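Local coordinates for peptidase M14 domain-containing protein (Shewanella amazonensis, PDB 2QVP) that is probably a zinc-dependent hydrolase of the peptidase M14 family, with a likely but unproven metallocarboxypeptidase activity, at residues Ser14-Cys19 against Arg255-Ala260; Leu65-Ile70 against Leu157-Arg162; Ala72-Glu77 against Pro106-Thr111; Asp176-Thr181 against Gly219-His224. All blocks are in the same frame, centred on the assembly; numbering follows the deposited sequence. Where two conformers were deposited one is given.

Contact 1 of 4, residues Ser14-Cys19 against Arg255-Ala260; sequences SEIFEC and RILANA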
loop_
_atom_site.group_PDB
_atom_site.type_symbol
_atom_site.label_atom_id
_atom_site.label_comp_id
_atom_site.label_asym_id
_atom_site.label_seq_id
_atom_site.Cartn_x
_atom_site.Cartn_y
_atom_site.Cartn_z
ATOM N N SER A 14 16.546 8.674 -6.503
ATOM C CA SER A 14 16.194 9.135 -5.175
ATOM C C SER A 14 17.459 9.607 -4.511
ATOM O O SER A 14 18.456 8.887 -4.549
ATOM C CB SER A 14 15.645 8.012 -4.295
ATOM O OG SER A 14 15.490 8.449 -2.936
ATOM N N GLU A 15 17.415 10.794 -3.908
ATOM C CA GLU A 15 18.513 11.333 -3.101
ATOM C C GLU A 15 18.361 10.879 -1.659
ATOM O O GLU A 15 19.352 10.721 -0.988
ATOM C CB GLU A 15 18.545 12.858 -3.134
ATOM C CG GLU A 15 18.641 13.489 -4.528
ATOM C CD GLU A 15 19.888 13.091 -5.298
ATOM O OE1 GLU A 15 20.894 12.681 -4.668
ATOM O OE2 GLU A 15 19.851 13.215 -6.546
ATOM N N ILE A 16 17.121 10.702 -1.185
ATOM C CA ILE A 16 16.826 10.133 0.150
ATOM C C ILE A 16 17.513 8.761 0.255
ATOM O O ILE A 16 18.177 8.455 1.264
ATOM C CB ILE A 16 15.313 9.997 0.396
ATOM C CG1 ILE A 16 14.648 11.365 0.557
ATOM C CG2 ILE A 16 14.998 9.157 1.641
ATOM C CD1 ILE A 16 13.099 11.265 0.590
ATOM N N PHE A 17 17.418 7.963 -0.811
ATOM C CA PHE A 17 18.058 6.638 -0.823
ATOM C C PHE A 17 19.323 6.513 -1.669
ATOM O O PHE A 17 19.932 5.460 -1.639
ATOM C CB PHE A 17 17.014 5.596 -1.202
ATOM C CG PHE A 17 15.902 5.505 -0.193
ATOM C CD1 PHE A 17 16.117 4.904 1.051
ATOM C CD2 PHE A 17 14.658 6.049 -0.459
ATOM C CE1 PHE A 17 15.088 4.835 1.989
ATOM C CE2 PHE A 17 13.653 5.971 0.463
ATOM C CZ PHE A 17 13.857 5.358 1.683
ATOM N N GLU A 18 19.706 7.568 -2.395
ATOM C CA GLU A 18 20.945 7.613 -3.197
ATOM C C GLU A 18 21.034 6.433 -4.159
ATOM O O GLU A 18 22.026 5.730 -4.202
ATOM C CB GLU A 18 22.169 7.724 -2.267
ATOM C CG GLU A 18 22.066 8.960 -1.355
ATOM C CD GLU A 18 23.272 9.205 -0.458
ATOM O OE1 GLU A 18 23.888 8.231 0.025
ATOM O OE2 GLU A 18 23.564 10.393 -0.201
ATOM N N CYS A 19 19.968 6.226 -4.929
ATOM C CA CYS A 19 19.903 5.102 -5.852
ATOM C C CYS A 19 18.774 5.293 -6.831
ATOM O O CYS A 19 18.001 6.225 -6.721
ATOM C CB CYS A 19 19.705 3.781 -5.069
ATOM S SG CYS A 19 18.107 3.620 -4.222
ATOM N N ARG A 255 7.207 12.434 -3.545
ATOM C CA ARG A 255 6.268 11.306 -3.497
ATOM C C ARG A 255 6.611 10.313 -2.383
ATOM O O ARG A 255 5.706 9.780 -1.742
ATOM C CB ARG A 255 6.236 10.575 -4.826
ATOM C CG ARG A 255 5.593 11.346 -5.987
ATOM C CD ARG A 255 5.728 10.458 -7.193
ATOM N NE ARG A 255 6.944 10.635 -7.907
ATOM C CZ ARG A 255 7.518 9.735 -8.696
ATOM N NH1 ARG A 255 7.069 8.478 -8.852
ATOM N NH2 ARG A 255 8.630 10.105 -9.282
ATOM N N ILE A 256 7.912 10.062 -2.169
ATOM C CA ILE A 256 8.364 9.191 -1.072
ATOM C C ILE A 256 7.914 9.776 0.284
ATOM O O ILE A 256 7.343 9.055 1.123
ATOM C CB ILE A 256 9.895 8.917 -1.113
ATOM C CG1 ILE A 256 10.240 7.993 -2.288
ATOM C CG2 ILE A 256 10.382 8.289 0.205
ATOM C CD1 ILE A 256 11.735 7.828 -2.549
ATOM N N LEU A 257 8.112 11.082 0.471
ATOM C CA LEU A 257 7.730 11.716 1.738
ATOM C C LEU A 257 6.231 11.722 1.961
ATOM O O LEU A 257 5.795 11.503 3.087
ATOM C CB LEU A 257 8.311 13.124 1.850
ATOM C CG LEU A 257 9.835 13.183 1.909
ATOM C CD1 LEU A 257 10.376 14.613 1.668
ATOM C CD2 LEU A 257 10.317 12.602 3.237
ATOM N N ALA A 258 5.464 11.963 0.894
ATOM C CA ALA A 258 4.013 11.992 0.941
ATOM C C ALA A 258 3.441 10.645 1.284
ATOM O O ALA A 258 2.497 10.543 2.071
ATOM C CB ALA A 258 3.451 12.473 -0.408
ATOM N N ASN A 259 3.994 9.598 0.674
ATOM C CA ASN A 259 3.598 8.240 1.004
ATOM C C ASN A 259 3.796 7.931 2.495
ATOM O O ASN A 259 2.866 7.478 3.172
ATOM C CB ASN A 259 4.321 7.232 0.096
ATOM C CG ASN A 259 3.601 7.043 -1.225
ATOM O OD1 ASN A 259 2.643 6.301 -1.291
ATOM N ND2 ASN A 259 4.073 7.694 -2.279
ATOM N N ALA A 260 4.993 8.197 2.997
ATOM C CA ALA A 260 5.314 7.993 4.423
ATOM C C ALA A 260 4.382 8.781 5.355
ATOM O O ALA A 260 4.006 8.288 6.421
ATOM C CB ALA A 260 6.739 8.392 4.690
#
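The ring of F17 meets I256 at its edge, with CD2 4.0 Å from the I256 CD1 methyl, which lies near the ring plane. One face of the ring is covered from within its own turn by CG2 of I16, offset toward the rim. The other end of I16, its CD1 methyl, reaches the helix and settles 4.0 Å from both I256 CG2 and L257 CG; the side chains of I16 and I256 overlap alongside, running in opposite senses. Residues 14-19 join the short strands 13-14 and 19-20, and the hairpin they close, seated on helix 252-270, carries a G1 bulge, E18 and C19 both facing S14. S14 OG, anti to its own backbone N (chi1 172°), accepts a hydrogen bond from F17 N at 2.9 Å in an ST motif and lies 3.8 Å from I256 CD1. The same hydroxyl is hydrogen-bonded to D253, whose carboxylate also receives the backbone N-H groups of E15 and I16. An alanine at S14 would probably leave the F17 N-H and one D253 oxygen without this partner and let the turn shift against the helix. W83 of helix 80-91 touches both F17 and I256.

Contact 2 of 4, residues Leu65-Ile70 against Leu157-Arg162; sequences LPNLLI and LQVASR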
loop_
_atom_site.group_PDB
_atom_site.type_symbol
_atom_site.label_atom_id
_atom_site.label_comp_id
_atom_site.label_asym_id
_atom_site.label_seq_id
_atom_site.Cartn_x
_atom_site.Cartn_y
_atom_site.Cartn_z
ATOM N N LEU A 65 -5.378 -4.731 20.539
ATOM C CA LEU A 65 -4.855 -3.610 19.749
ATOM C C LEU A 65 -5.362 -3.737 18.337
ATOM O O LEU A 65 -5.620 -4.860 17.889
ATOM C CB LEU A 65 -3.329 -3.625 19.722
ATOM C CG LEU A 65 -2.622 -3.542 21.076
ATOM C CD1 LEU A 65 -1.128 -3.644 20.866
ATOM C CD2 LEU A 65 -2.974 -2.255 21.810
ATOM N N PRO A 66 -5.528 -2.594 17.626
ATOM C CA PRO A 66 -5.970 -2.689 16.232
ATOM C C PRO A 66 -4.944 -3.392 15.322
ATOM O O PRO A 66 -3.745 -3.347 15.583
ATOM C CB PRO A 66 -6.154 -1.220 15.802
ATOM C CG PRO A 66 -5.354 -0.414 16.764
ATOM C CD PRO A 66 -5.387 -1.186 18.060
ATOM N N ASN A 67 -5.469 -4.071 14.321
ATOM C CA ASN A 67 -4.724 -4.755 13.304
ATOM C C ASN A 67 -4.795 -3.907 12.067
ATOM O O ASN A 67 -5.841 -3.851 11.403
ATOM C CB ASN A 67 -5.302 -6.132 13.009
ATOM C CG ASN A 67 -5.196 -7.089 14.193
ATOM O OD1 ASN A 67 -4.645 -6.749 15.244
ATOM N ND2 ASN A 67 -5.769 -8.285 14.034
ATOM N N LEU A 68 -3.678 -3.243 11.774
ATOM C CA LEU A 68 -3.545 -2.413 10.599
ATOM C C LEU A 68 -2.578 -3.063 9.589
ATOM O O LEU A 68 -1.581 -3.613 9.983
ATOM C CB LEU A 68 -3.048 -1.027 10.994
ATOM C CG LEU A 68 -4.024 0.128 11.198
ATOM C CD1 LEU A 68 -5.392 -0.285 11.729
ATOM C CD2 LEU A 68 -3.315 1.209 12.032
ATOM N N LEU A 69 -2.932 -3.019 8.302
ATOM C CA LEU A 69 -2.070 -3.526 7.225
ATOM C C LEU A 69 -1.758 -2.388 6.259
ATOM O O LEU A 69 -2.666 -1.626 5.865
ATOM C CB LEU A 69 -2.721 -4.685 6.480
ATOM C CG LEU A 69 -1.950 -5.318 5.294
ATOM C CD1 LEU A 69 -0.606 -5.863 5.718
ATOM C CD2 LEU A 69 -2.782 -6.399 4.632
ATOM N N ILE A 70 -0.483 -2.280 5.882
ATOM C CA ILE A 70 -0.049 -1.348 4.900
ATOM C C ILE A 70 0.539 -2.132 3.741
ATOM O O ILE A 70 1.435 -2.938 3.966
ATOM C CB ILE A 70 1.013 -0.370 5.427
ATOM C CG1 ILE A 70 0.506 0.394 6.678
ATOM C CG2 ILE A 70 1.403 0.562 4.295
ATOM C CD1 ILE A 70 1.460 1.437 7.211
ATOM N N LEU A 157 -4.011 -12.192 6.064
ATOM C CA LEU A 157 -4.091 -10.817 5.576
ATOM C C LEU A 157 -5.394 -10.131 5.973
ATOM O O LEU A 157 -5.434 -8.905 6.106
ATOM C CB LEU A 157 -3.902 -10.803 4.064
ATOM C CG LEU A 157 -2.559 -11.357 3.579
ATOM C CD1 LEU A 157 -2.630 -11.617 2.094
ATOM C CD2 LEU A 157 -1.384 -10.415 3.934
ATOM N N GLN A 158 -6.455 -10.917 6.125
ATOM C CA GLN A 158 -7.745 -10.409 6.574
ATOM C C GLN A 158 -7.669 -10.038 8.063
ATOM O O GLN A 158 -8.102 -8.952 8.453
ATOM C CB GLN A 158 -8.857 -11.420 6.295
ATOM C CG GLN A 158 -9.166 -11.636 4.794
ATOM C CD GLN A 158 -10.069 -12.850 4.524
ATOM O OE1 GLN A 158 -10.110 -13.800 5.300
ATOM N NE2 GLN A 158 -10.796 -12.807 3.427
ATOM N N VAL A 159 -7.079 -10.923 8.870
ATOM C CA VAL A 159 -6.843 -10.650 10.288
ATOM C C VAL A 159 -5.928 -9.431 10.441
ATOM O O VAL A 159 -6.211 -8.547 11.244
ATOM C CB VAL A 159 -6.205 -11.862 11.044
ATOM C CG1 VAL A 159 -5.807 -11.487 12.469
ATOM C CG2 VAL A 159 -7.148 -13.060 11.047
ATOM N N ALA A 160 -4.876 -9.393 9.633
ATOM C CA ALA A 160 -3.880 -8.304 9.624
ATOM C C ALA A 160 -4.470 -6.929 9.307
ATOM O O ALA A 160 -3.921 -5.954 9.741
ATOM C CB ALA A 160 -2.758 -8.618 8.651
ATOM N N SER A 161 -5.556 -6.880 8.537
ATOM C CA SER A 161 -6.211 -5.642 8.122
ATOM C C SER A 161 -7.611 -5.418 8.710
ATOM O O SER A 161 -8.360 -4.574 8.228
ATOM C CB SER A 161 -6.348 -5.696 6.611
ATOM O OG SER A 161 -7.188 -6.764 6.263
ATOM N N ARG A 162 -7.954 -6.168 9.744
ATOM C CA ARG A 162 -9.258 -6.139 10.391
ATOM C C ARG A 162 -9.711 -4.710 10.736
ATOM O O ARG A 162 -10.884 -4.345 10.531
ATOM C CB ARG A 162 -9.134 -7.038 11.640
ATOM C CG ARG A 162 -10.348 -7.321 12.500
ATOM C CD ARG A 162 -10.085 -8.570 13.427
ATOM N NE ARG A 162 -9.929 -9.835 12.675
ATOM C CZ ARG A 162 -10.918 -10.532 12.086
ATOM N NH1 ARG A 162 -12.197 -10.121 12.122
ATOM N NH2 ARG A 162 -10.631 -11.656 11.424
#
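L157, in the last turn of helix 154-160, meets L69 of the strand through its carbonyl, L157 O lying 3.9 Å from L69 CD2. V159 follows with the polar bond of the contact: V159 O accepts a hydrogen bond from N67 ND2 at 2.8 Å. The donor stands above the carbonyl plane, 47° out of it, while the oxygen lies in the plane of the N67 amide. The two side chains run alongside each other in the same direction, and V159 CG1 packs against ND2. N67 OD1 turns to N101 on strand 101-105, and with both ends of the amide engaged its rotation is fixed. An alanine at N67 would probably leave the V159 carbonyl and N101 without these partners and open a gap beside V159 CG1. The helix ends over strand 67-72, an inner strand of the mixed sheet of this alpha/beta fold, and the chain then turns into the neighbouring parallel strand 165-171. A160 presses its carbonyl oxygen onto the strand backbone, 3.2 Å from the carbonyl carbons of both N67 and L68. S161 sets CB 3.8 Å from L69 CB, and its OG, placed between the backbone N and the carbonyl carbon (chi1 63°), turns back to donate to L157 O on a lone pair; L233 of helix 229-235 packs against both S161 and L69. At R162, CB lies alongside N67 CB at 4.2 Å.

Contact 3 of 4, residues Ala72-Glu77 against Pro106-Thr111; sequences AGFHGE and PLVNPT. With SO4 (sulfate ion), chain D.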
loop_
_atom_site.group_PDB
_atom_site.type_symbol
_atom_site.label_atom_id
_atom_site.label_comp_id
_atom_site.label_asym_id
_atom_site.label_seq_id
_atom_site.Cartn_x
_atom_site.Cartn_y
_atom_site.Cartn_z
ATOM N N ALA A 72 2.179 -2.061 -0.464
ATOM C CA ALA A 72 2.760 -1.228 -1.506
ATOM C C ALA A 72 3.310 -2.076 -2.638
ATOM O O ALA A 72 3.465 -3.286 -2.498
ATOM C CB ALA A 72 3.861 -0.319 -0.931
ATOM N N GLY A 73 3.512 -1.423 -3.779
ATOM C CA GLY A 73 4.162 -2.022 -4.940
ATOM C C GLY A 73 3.432 -3.073 -5.740
ATOM O O GLY A 73 4.061 -4.003 -6.209
ATOM N N PHE A 74 2.118 -2.941 -5.873
ATOM C CA PHE A 74 1.339 -3.820 -6.743
ATOM C C PHE A 74 1.706 -3.565 -8.205
ATOM O O PHE A 74 1.783 -4.502 -9.002
ATOM C CB PHE A 74 -0.159 -3.616 -6.535
ATOM C CG PHE A 74 -0.687 -4.323 -5.332
ATOM C CD1 PHE A 74 -0.654 -3.724 -4.071
ATOM C CD2 PHE A 74 -1.186 -5.621 -5.443
ATOM C CE1 PHE A 74 -1.115 -4.396 -2.971
ATOM C CE2 PHE A 74 -1.652 -6.292 -4.338
ATOM C CZ PHE A 74 -1.621 -5.682 -3.101
ATOM N N HIS A 75 1.932 -2.285 -8.536
ATOM C CA HIS A 75 2.354 -1.855 -9.845
ATOM C C HIS A 75 3.769 -1.333 -9.755
ATOM O O HIS A 75 4.031 -0.396 -8.996
ATOM C CB HIS A 75 1.440 -0.781 -10.360
ATOM C CG HIS A 75 0.009 -1.188 -10.423
ATOM N ND1 HIS A 75 -1.012 -0.393 -9.940
ATOM C CD2 HIS A 75 -0.572 -2.315 -10.890
ATOM C CE1 HIS A 75 -2.164 -1.018 -10.119
ATOM N NE2 HIS A 75 -1.925 -2.180 -10.702
ATOM N N GLY A 76 4.669 -1.951 -10.525
ATOM C CA GLY A 76 6.105 -1.647 -10.481
ATOM C C GLY A 76 6.570 -0.247 -10.804
ATOM O O GLY A 76 7.634 0.166 -10.329
ATOM N N GLU A 77 5.791 0.489 -11.600
ATOM C CA GLU A 77 6.123 1.889 -11.889
ATOM C C GLU A 77 5.759 2.819 -10.719
ATOM O O GLU A 77 6.245 3.940 -10.680
ATOM C CB GLU A 77 5.497 2.416 -13.229
ATOM C CG GLU A 77 4.051 3.037 -13.254
ATOM C CD GLU A 77 2.929 2.041 -13.087
ATOM O OE1 GLU A 77 3.201 0.982 -12.500
ATOM O OE2 GLU A 77 1.767 2.305 -13.509
ATOM N N PRO A 106 5.480 -4.869 1.978
ATOM C CA PRO A 106 6.287 -3.775 1.418
ATOM C C PRO A 106 6.418 -3.690 -0.118
ATOM O O PRO A 106 6.520 -2.580 -0.656
ATOM C CB PRO A 106 7.650 -3.974 2.101
ATOM C CG PRO A 106 7.694 -5.334 2.530
ATOM C CD PRO A 106 6.313 -5.767 2.800
ATOM N N LEU A 107 6.397 -4.844 -0.788
ATOM C CA LEU A 107 6.523 -4.959 -2.239
ATOM C C LEU A 107 5.841 -6.236 -2.750
ATOM O O LEU A 107 6.327 -7.354 -2.551
ATOM C CB LEU A 107 7.995 -4.949 -2.632
ATOM C CG LEU A 107 8.411 -5.066 -4.099
ATOM C CD1 LEU A 107 7.631 -4.105 -5.021
ATOM C CD2 LEU A 107 9.949 -4.871 -4.167
ATOM N N VAL A 108 4.715 -6.056 -3.429
ATOM C CA VAL A 108 3.939 -7.159 -3.979
ATOM C C VAL A 108 4.381 -7.555 -5.383
ATOM O O VAL A 108 4.256 -8.677 -5.721
ATOM C CB VAL A 108 2.415 -6.822 -3.931
ATOM C CG1 VAL A 108 1.552 -7.896 -4.659
ATOM C CG2 VAL A 108 2.007 -6.628 -2.486
ATOM N N ASN A 109 4.912 -6.635 -6.183
ATOM C CA ASN A 109 5.330 -6.920 -7.533
ATOM C C ASN A 109 6.820 -6.597 -7.724
ATOM O O ASN A 109 7.139 -5.593 -8.346
ATOM C CB ASN A 109 4.443 -6.088 -8.468
ATOM C CG ASN A 109 4.721 -6.306 -9.933
ATOM O OD1 ASN A 109 5.439 -7.215 -10.345
ATOM N ND2 ASN A 109 4.120 -5.445 -10.741
ATOM N N PRO A 110 7.721 -7.453 -7.202
ATOM C CA PRO A 110 9.166 -7.185 -7.345
ATOM C C PRO A 110 9.705 -7.195 -8.796
ATOM O O PRO A 110 10.626 -6.465 -9.077
ATOM C CB PRO A 110 9.804 -8.313 -6.542
ATOM C CG PRO A 110 8.809 -9.427 -6.592
ATOM C CD PRO A 110 7.479 -8.715 -6.474
ATOM N N THR A 111 9.119 -8.001 -9.683
ATOM C CA THR A 111 9.584 -8.148 -11.074
ATOM C C THR A 111 9.228 -6.889 -11.856
ATOM O O THR A 111 10.015 -6.442 -12.695
ATOM C CB THR A 111 9.026 -9.414 -11.759
ATOM O OG1 THR A 111 7.600 -9.313 -11.889
ATOM C CG2 THR A 111 9.392 -10.671 -10.971
HETATM S S SO4 D . -5.857 -1.510 -11.521
HETATM O O1 SO4 D . -4.774 -2.452 -11.283
HETATM O O2 SO4 D . -5.416 -0.139 -11.381
HETATM O O3 SO4 D . -6.392 -1.704 -12.864
HETATM O O4 SO4 D . -6.904 -1.724 -10.510
#
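Two backbone hydrogen bonds join the segments in step, V108 N to A72 O at 3.2 Å and N109 N to G73 O at 2.8 Å. G73 has a positive phi of 72°, and a CB there would collide with L107 CD1, so the close approach suits a residue without a side chain. V108 reaches across to F74: CG2 stands over one face of the ring, 4.0 Å from its centroid in a CH-pi contact, and CG1 lies 3.6 Å from F74 CE2. N109 extends its amide along the loop, CG anti to the backbone N (chi1 -178°), and ND2 gives a bond of 3.1 Å to F74 O from above the carbonyl plane. OD1 of the same amide caps helix 110-115 at the N-H of G112, making N109 the N-cap that ties the helix start to the loop. Both segments leave the C-terminal ends of adjacent parallel strands, 67-72 and 101-105, the edge where active sites of such alpha/beta folds lie. H75 and E78 fit the HXXE motif that binds zinc in M14 relatives, and probably serve as ligands here too. In this model H75, whose CB projects away from 106-111, bonds through ND1 to E78, and its NE2 makes a weak 2.9 Å bond to O1 of a sulfate ion, probably from the crystallisation liquor, besides its bond to N125.

Contact 4 of 4, residues Asp176-Thr181 against Gly219-His224; sequences DTYVYT and GVIFNH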
loop_
_atom_site.group_PDB
_atom_site.type_symbol
_atom_site.label_atom_id
_atom_site.label_comp_id
_atom_site.label_asym_id
_atom_site.label_seq_id
_atom_site.Cartn_x
_atom_site.Cartn_y
_atom_site.Cartn_z
ATOM N N ASP A 176 -1.617 15.968 -9.826
ATOM C CA ASP A 176 -2.417 16.159 -8.616
ATOM C C ASP A 176 -2.673 14.847 -7.921
ATOM O O ASP A 176 -2.627 13.787 -8.556
ATOM C CB ASP A 176 -3.761 16.792 -8.962
ATOM C CG ASP A 176 -3.616 18.129 -9.655
ATOM O OD1 ASP A 176 -2.619 18.854 -9.417
ATOM O OD2 ASP A 176 -4.522 18.449 -10.437
ATOM N N THR A 177 -2.979 14.942 -6.628
ATOM C CA THR A 177 -3.154 13.774 -5.761
ATOM C C THR A 177 -4.614 13.618 -5.348
ATOM O O THR A 177 -5.408 14.556 -5.411
ATOM C CB THR A 177 -2.171 13.836 -4.534
ATOM O OG1 THR A 177 -2.048 12.537 -3.916
ATOM C CG2 THR A 177 -2.612 14.852 -3.523
ATOM N N TYR A 178 -4.955 12.397 -4.957
ATOM C CA TYR A 178 -6.298 12.038 -4.550
ATOM C C TYR A 178 -6.203 10.697 -3.819
ATOM O O TYR A 178 -5.132 10.108 -3.709
ATOM C CB TYR A 178 -7.250 11.942 -5.757
ATOM C CG TYR A 178 -6.887 10.873 -6.769
ATOM C CD1 TYR A 178 -5.880 11.091 -7.695
ATOM C CD2 TYR A 178 -7.568 9.645 -6.808
ATOM C CE1 TYR A 178 -5.523 10.124 -8.606
ATOM C CE2 TYR A 178 -7.235 8.671 -7.736
ATOM C CZ TYR A 178 -6.205 8.927 -8.645
ATOM O OH TYR A 178 -5.815 7.989 -9.581
ATOM N N VAL A 179 -7.325 10.266 -3.279
ATOM C CA VAL A 179 -7.419 9.006 -2.562
ATOM C C VAL A 179 -8.730 8.299 -2.900
ATOM O O VAL A 179 -9.740 8.940 -3.272
ATOM C CB VAL A 179 -7.339 9.211 -1.033
ATOM C CG1 VAL A 179 -5.942 9.631 -0.614
ATOM C CG2 VAL A 179 -8.426 10.231 -0.573
ATOM N N TYR A 180 -8.661 6.968 -2.829
ATOM C CA TYR A 180 -9.798 6.086 -2.909
ATOM C C TYR A 180 -9.992 5.751 -1.459
ATOM O O TYR A 180 -9.026 5.337 -0.820
ATOM C CB TYR A 180 -9.523 4.775 -3.657
ATOM C CG TYR A 180 -9.455 4.858 -5.162
ATOM C CD1 TYR A 180 -8.251 5.127 -5.799
ATOM C CD2 TYR A 180 -10.596 4.699 -5.947
ATOM C CE1 TYR A 180 -8.182 5.235 -7.180
ATOM C CE2 TYR A 180 -10.532 4.789 -7.344
ATOM C CZ TYR A 180 -9.330 5.067 -7.943
ATOM O OH TYR A 180 -9.261 5.131 -9.304
ATOM N N THR A 181 -11.189 5.929 -0.913
ATOM C CA THR A 181 -11.416 5.517 0.473
ATOM C C THR A 181 -12.688 4.688 0.630
ATOM O O THR A 181 -13.609 4.730 -0.196
ATOM C CB THR A 181 -11.467 6.726 1.440
ATOM O OG1 THR A 181 -12.571 7.559 1.088
ATOM C CG2 THR A 181 -10.161 7.532 1.401
ATOM N N GLY A 219 -11.175 15.524 -3.530
ATOM C CA GLY A 219 -10.006 14.662 -3.435
ATOM C C GLY A 219 -10.175 13.203 -3.076
ATOM O O GLY A 219 -9.167 12.511 -2.867
ATOM N N VAL A 220 -11.427 12.735 -3.060
ATOM C CA VAL A 220 -11.808 11.393 -2.643
ATOM C C VAL A 220 -12.753 10.655 -3.635
ATOM O O VAL A 220 -13.751 11.224 -4.086
ATOM C CB VAL A 220 -12.583 11.441 -1.295
ATOM C CG1 VAL A 220 -12.906 10.024 -0.819
ATOM C CG2 VAL A 220 -11.821 12.185 -0.233
ATOM N N ILE A 221 -12.412 9.406 -3.964
ATOM C CA ILE A 221 -13.276 8.475 -4.706
ATOM C C ILE A 221 -13.734 7.548 -3.581
ATOM O O ILE A 221 -12.938 6.852 -2.981
ATOM C CB ILE A 221 -12.544 7.718 -5.806
ATOM C CG1 ILE A 221 -12.026 8.696 -6.882
ATOM C CG2 ILE A 221 -13.478 6.658 -6.409
ATOM C CD1 ILE A 221 -11.016 8.057 -7.851
ATOM N N PHE A 222 -15.019 7.536 -3.295
ATOM C CA PHE A 222 -15.554 6.886 -2.095
ATOM C C PHE A 222 -16.332 5.605 -2.365
ATOM O O PHE A 222 -17.262 5.610 -3.192
ATOM C CB PHE A 222 -16.462 7.912 -1.411
ATOM C CG PHE A 222 -16.970 7.492 -0.060
ATOM C CD1 PHE A 222 -16.089 7.296 0.996
ATOM C CD2 PHE A 222 -18.322 7.338 0.171
ATOM C CE1 PHE A 222 -16.531 6.923 2.256
ATOM C CE2 PHE A 222 -18.787 6.959 1.432
ATOM C CZ PHE A 222 -17.890 6.751 2.472
ATOM N N ASN A 223 -15.986 4.538 -1.632
ATOM C CA ASN A 223 -16.661 3.239 -1.718
ATOM C C ASN A 223 -16.871 2.757 -3.154
ATOM O O ASN A 223 -17.998 2.479 -3.555
ATOM C CB ASN A 223 -17.996 3.303 -0.961
ATOM C CG ASN A 223 -17.813 3.399 0.542
ATOM O OD1 ASN A 223 -16.768 3.029 1.079
ATOM N ND2 ASN A 223 -18.850 3.859 1.238
ATOM N N HIS A 224 -15.776 2.727 -3.927
ATOM C CA HIS A 224 -15.779 2.246 -5.305
ATOM C C HIS A 224 -15.149 0.868 -5.267
ATOM O O HIS A 224 -13.935 0.762 -5.169
ATOM C CB HIS A 224 -14.974 3.150 -6.245
ATOM C CG HIS A 224 -14.739 2.533 -7.596
ATOM N ND1 HIS A 224 -15.699 2.522 -8.585
ATOM C CD2 HIS A 224 -13.681 1.843 -8.089
ATOM C CE1 HIS A 224 -15.230 1.877 -9.640
ATOM N NE2 HIS A 224 -14.007 1.451 -9.364
HETATM O O HOH W 1 -13.134 3.696 -3.101
#
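Y180 CG lies anti to its carbonyl carbon (chi1 -76°), as does I221 CG1 (chi1 -63°) on the adjacent strand of the sheet, 220-222; on paired residues of one sheet face, these torsions carry the I221 chain alongside the Y180 ring. I221 CD1 sits over one face of that ring, 3.7 Å from its centroid, in a CH-pi contact. The same methyl is 3.8 Å from Y178 CE2. Strands 178-182 and 220-222 are parallel neighbours, the latter outermost in the mixed sheet, and alternate backbone bonds hold them: V179 N to G219 O, I221 N to V179 O at 2.8 Å, T181 N to I221 O and, beyond the strand, N223 N to T181 O. A water that donates to T181 O and accepts a hydrogen bond from H224 N bridges the end of the pair. On the face opposite Y180 and I221, V179 CG2 packs 3.9 Å from V220 CG2. T181 OG1 there meets V220 CG1 and the edge of the F222 ring, and is hydrogen-bonded to S192 of helix 190-200. One face of the F222 ring is covered over its centre by N223 CG. Y178 OH is hydrogen-bonded to D171, and both tyrosine side chains touch E245, the predicted proton donor/acceptor.

In the fold
Contacts 2 and 4 reach the same mixed sheet, with centres 21 Å apart: contact 2 covers strand 67-72 and contact 4 pairs strand 178-182 with the outermost strand 220-222. Contact 3 is nested inside the loop closed by contact 2, its segment 72-77 starting one residue after 65-70, and its H75 side chain comes within about 7 Å of that of E245, the predicted proton donor/acceptor. The side chain of Y178 in contact 4 lies about 4 Å from that of E245, so contacts 3 and 4 probably border one active site although their nearest atoms are about 9 Å apart. Contact 1 lies away from that site and encloses the other three along the chain; its centre is 25 Å from that of contact 2, across the chain's centre.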